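Local coordinates for protein zinc-finger (Saccharomonospora viridis, PDB 3RMQ) that is of unknown function but binds a zinc ion through three cysteines and one histidine in a zinc-finger family domain, at residues W72-I77 and V106-A111. The protein carries 1 engineered substitution. Numbering follows the deposited sequence.
Sequences WPMREI and VELTGA. Engineered in segment 72-77: Met74 (natural residue Val).
Leu108 meets Met74 and Ile77 in a small apolar contact between the last turn of helix 102-109 and the first turn of helix 74-81. Two residues earlier, the side chain of Val106 touches Ile91 of helix 88-97, and its carbonyl O receives the hydroxyl of Thr109, with 2.6 Å between Val106 O and Thr109 OG1. Leu108 sends its CB toward helix 74-81, and with CG anti to the backbone N (chi1 -180°) its two methyls are divided between two neighbours. Leu108 CD1 lies 3.9 Å from Met74 CE and 4.0 Å from Met74 SE, Met74 being an engineered residue (Val in the natural sequence) present as selenomethionine; the two side chains cross at about a right angle. Bends at chi2 (-60°) and chi3 bring the SE-CE end in, although CB of Met74 does not aim at Leu108. Leu108 CD2 lies 4.1 Å from Ile77 CG2. The contact belongs to the helical C-terminal part of the chain, where helix 60-69, whose N-terminal end carries the zinc ligand Cys62, packs against Ile77 through Ile64 and Lys68; the Ile77 side chain is about 14 Å from the zinc ion. Leu108 also touches Leu98 and Ala81, and its carbonyl O is hydrogen-bonded to Ser78 OG, adding a polar tie between the same two helices. CB of Thr109 points away from 72-77, its side chain touches Trp86 and Leu94, and Thr109 OG1 also accepts from Ala111 N at 3.1 Å, forming an ST turn. Gly110, with positive phi (65°), leaves the helical conformation, and the methyl of Ala111 rests on Trp86 and Ile91.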
loop_
_atom_site.group_PDB
_atom_site.type_symbol
_atom_site.label_atom_id
_atom_site.label_comp_id
_atom_site.label_asym_id
_atom_site.label_seq_id
_atom_site.Cartn_x
_atom_site.Cartn_y
_atom_site.Cartn_z
ATOM N N TRP A 72 -7.446 9.704 -8.479
ATOM C CA TRP A 72 -7.633 10.885 -7.618
ATOM C C TRP A 72 -6.671 12.005 -7.951
ATOM O O TRP A 72 -5.522 11.731 -8.313
ATOM C CB TRP A 72 -7.399 10.562 -6.159
ATOM C CG TRP A 72 -8.417 9.722 -5.587
ATOM C CD1 TRP A 72 -9.332 8.962 -6.251
ATOM C CD2 TRP A 72 -8.643 9.519 -4.205
ATOM N NE1 TRP A 72 -10.123 8.294 -5.354
ATOM C CE2 TRP A 72 -9.724 8.625 -4.087
ATOM C CE3 TRP A 72 -8.025 10.001 -3.044
ATOM C CZ2 TRP A 72 -10.218 8.212 -2.856
ATOM C CZ3 TRP A 72 -8.504 9.581 -1.823
ATOM C CH2 TRP A 72 -9.600 8.690 -1.740
ATOM N N PRO A 73 -7.127 13.273 -7.782
ATOM C CA PRO A 73 -6.222 14.408 -7.911
ATOM C C PRO A 73 -5.228 14.392 -6.767
ATOM O O PRO A 73 -5.511 13.801 -5.714
ATOM C CB PRO A 73 -7.150 15.625 -7.792
ATOM C CG PRO A 73 -8.278 15.146 -6.969
ATOM C CD PRO A 73 -8.475 13.695 -7.358
HETATM N N MSE A 74 -4.077 15.018 -6.974
HETATM C CA MSE A 74 -3.037 15.059 -5.956
HETATM C C MSE A 74 -3.520 15.636 -4.635
HETATM O O MSE A 74 -3.148 15.137 -3.579
HETATM C CB MSE A 74 -1.820 15.843 -6.456
HETATM C CG MSE A 74 -1.095 15.141 -7.607
HETATM SE SE MSE A 74 -0.387 13.338 -7.172
HETATM C CE MSE A 74 1.520 13.807 -7.269
ATOM N N ARG A 75 -4.369 16.643 -4.655
ATOM C CA ARG A 75 -4.757 17.228 -3.372
ATOM C C ARG A 75 -5.534 16.247 -2.496
ATOM O O ARG A 75 -5.334 16.234 -1.294
ATOM C CB ARG A 75 -5.534 18.534 -3.528
ATOM C CG ARG A 75 -6.432 18.583 -4.732
ATOM C CD ARG A 75 -5.769 19.410 -5.814
ATOM N NE ARG A 75 -5.580 18.673 -7.060
ATOM C CZ ARG A 75 -4.404 18.454 -7.644
ATOM N NH1 ARG A 75 -3.278 18.902 -7.103
ATOM N NH2 ARG A 75 -4.355 17.782 -8.784
ATOM N N GLU A 76 -6.398 15.414 -3.077
ATOM C CA GLU A 76 -7.129 14.428 -2.274
ATOM C C GLU A 76 -6.263 13.263 -1.847
ATOM O O GLU A 76 -6.511 12.648 -0.820
ATOM C CB GLU A 76 -8.291 13.849 -3.059
ATOM C CG GLU A 76 -9.285 14.868 -3.497
ATOM C CD GLU A 76 -10.437 14.217 -4.201
ATOM O OE1 GLU A 76 -10.296 13.044 -4.631
ATOM O OE2 GLU A 76 -11.489 14.872 -4.319
ATOM N N ILE A 77 -5.292 12.895 -2.674
ATOM C CA ILE A 77 -4.334 11.868 -2.275
ATOM C C ILE A 77 -3.529 12.417 -1.069
ATOM O O ILE A 77 -3.231 11.701 -0.125
ATOM C CB ILE A 77 -3.412 11.454 -3.449
ATOM C CG1 ILE A 77 -4.230 10.850 -4.590
ATOM C CG2 ILE A 77 -2.402 10.439 -2.992
ATOM C CD1 ILE A 77 -3.404 10.507 -5.830
ATOM N N VAL A 106 7.445 13.759 -1.187
ATOM C CA VAL A 106 7.575 14.091 0.222
ATOM C C VAL A 106 6.485 15.087 0.649
ATOM O O VAL A 106 5.855 14.905 1.682
ATOM C CB VAL A 106 8.968 14.605 0.559
ATOM C CG1 VAL A 106 9.042 15.017 2.030
ATOM C CG2 VAL A 106 10.010 13.515 0.276
ATOM N N GLU A 107 6.241 16.114 -0.154
ATOM C CA GLU A 107 5.185 17.085 0.148
ATOM C C GLU A 107 3.807 16.424 0.219
ATOM O O GLU A 107 3.016 16.698 1.133
ATOM C CB GLU A 107 5.225 18.226 -0.867
ATOM C CG GLU A 107 6.476 19.073 -0.645
ATOM C CD GLU A 107 6.670 20.202 -1.647
ATOM O OE1 GLU A 107 5.780 20.418 -2.504
ATOM O OE2 GLU A 107 7.728 20.875 -1.567
ATOM N N LEU A 108 3.544 15.518 -0.719
ATOM C CA LEU A 108 2.294 14.771 -0.758
ATOM C C LEU A 108 2.024 14.044 0.572
ATOM O O LEU A 108 0.911 14.090 1.111
ATOM C CB LEU A 108 2.367 13.769 -1.928
ATOM C CG LEU A 108 1.205 12.829 -2.247
ATOM C CD1 LEU A 108 1.333 12.323 -3.672
ATOM C CD2 LEU A 108 1.163 11.664 -1.271
ATOM N N THR A 109 3.047 13.384 1.116
ATOM C CA THR A 109 2.856 12.569 2.298
ATOM C C THR A 109 2.539 13.428 3.510
ATOM O O THR A 109 1.970 12.932 4.473
ATOM C CB THR A 109 4.104 11.740 2.644
ATOM O OG1 THR A 109 5.212 12.632 2.864
ATOM C CG2 THR A 109 4.429 10.727 1.534
ATOM N N GLY A 110 2.936 14.705 3.492
ATOM C CA GLY A 110 2.816 15.527 4.682
ATOM C C GLY A 110 3.718 14.997 5.792
ATOM O O GLY A 110 3.495 15.264 6.972
ATOM N N ALA A 111 4.738 14.233 5.420
ATOM C CA ALA A 111 5.525 13.469 6.405
ATOM C C ALA A 111 6.560 14.289 7.183
ATOM O O ALA A 111 7.006 13.859 8.267
ATOM C CB ALA A 111 6.245 12.328 5.713
#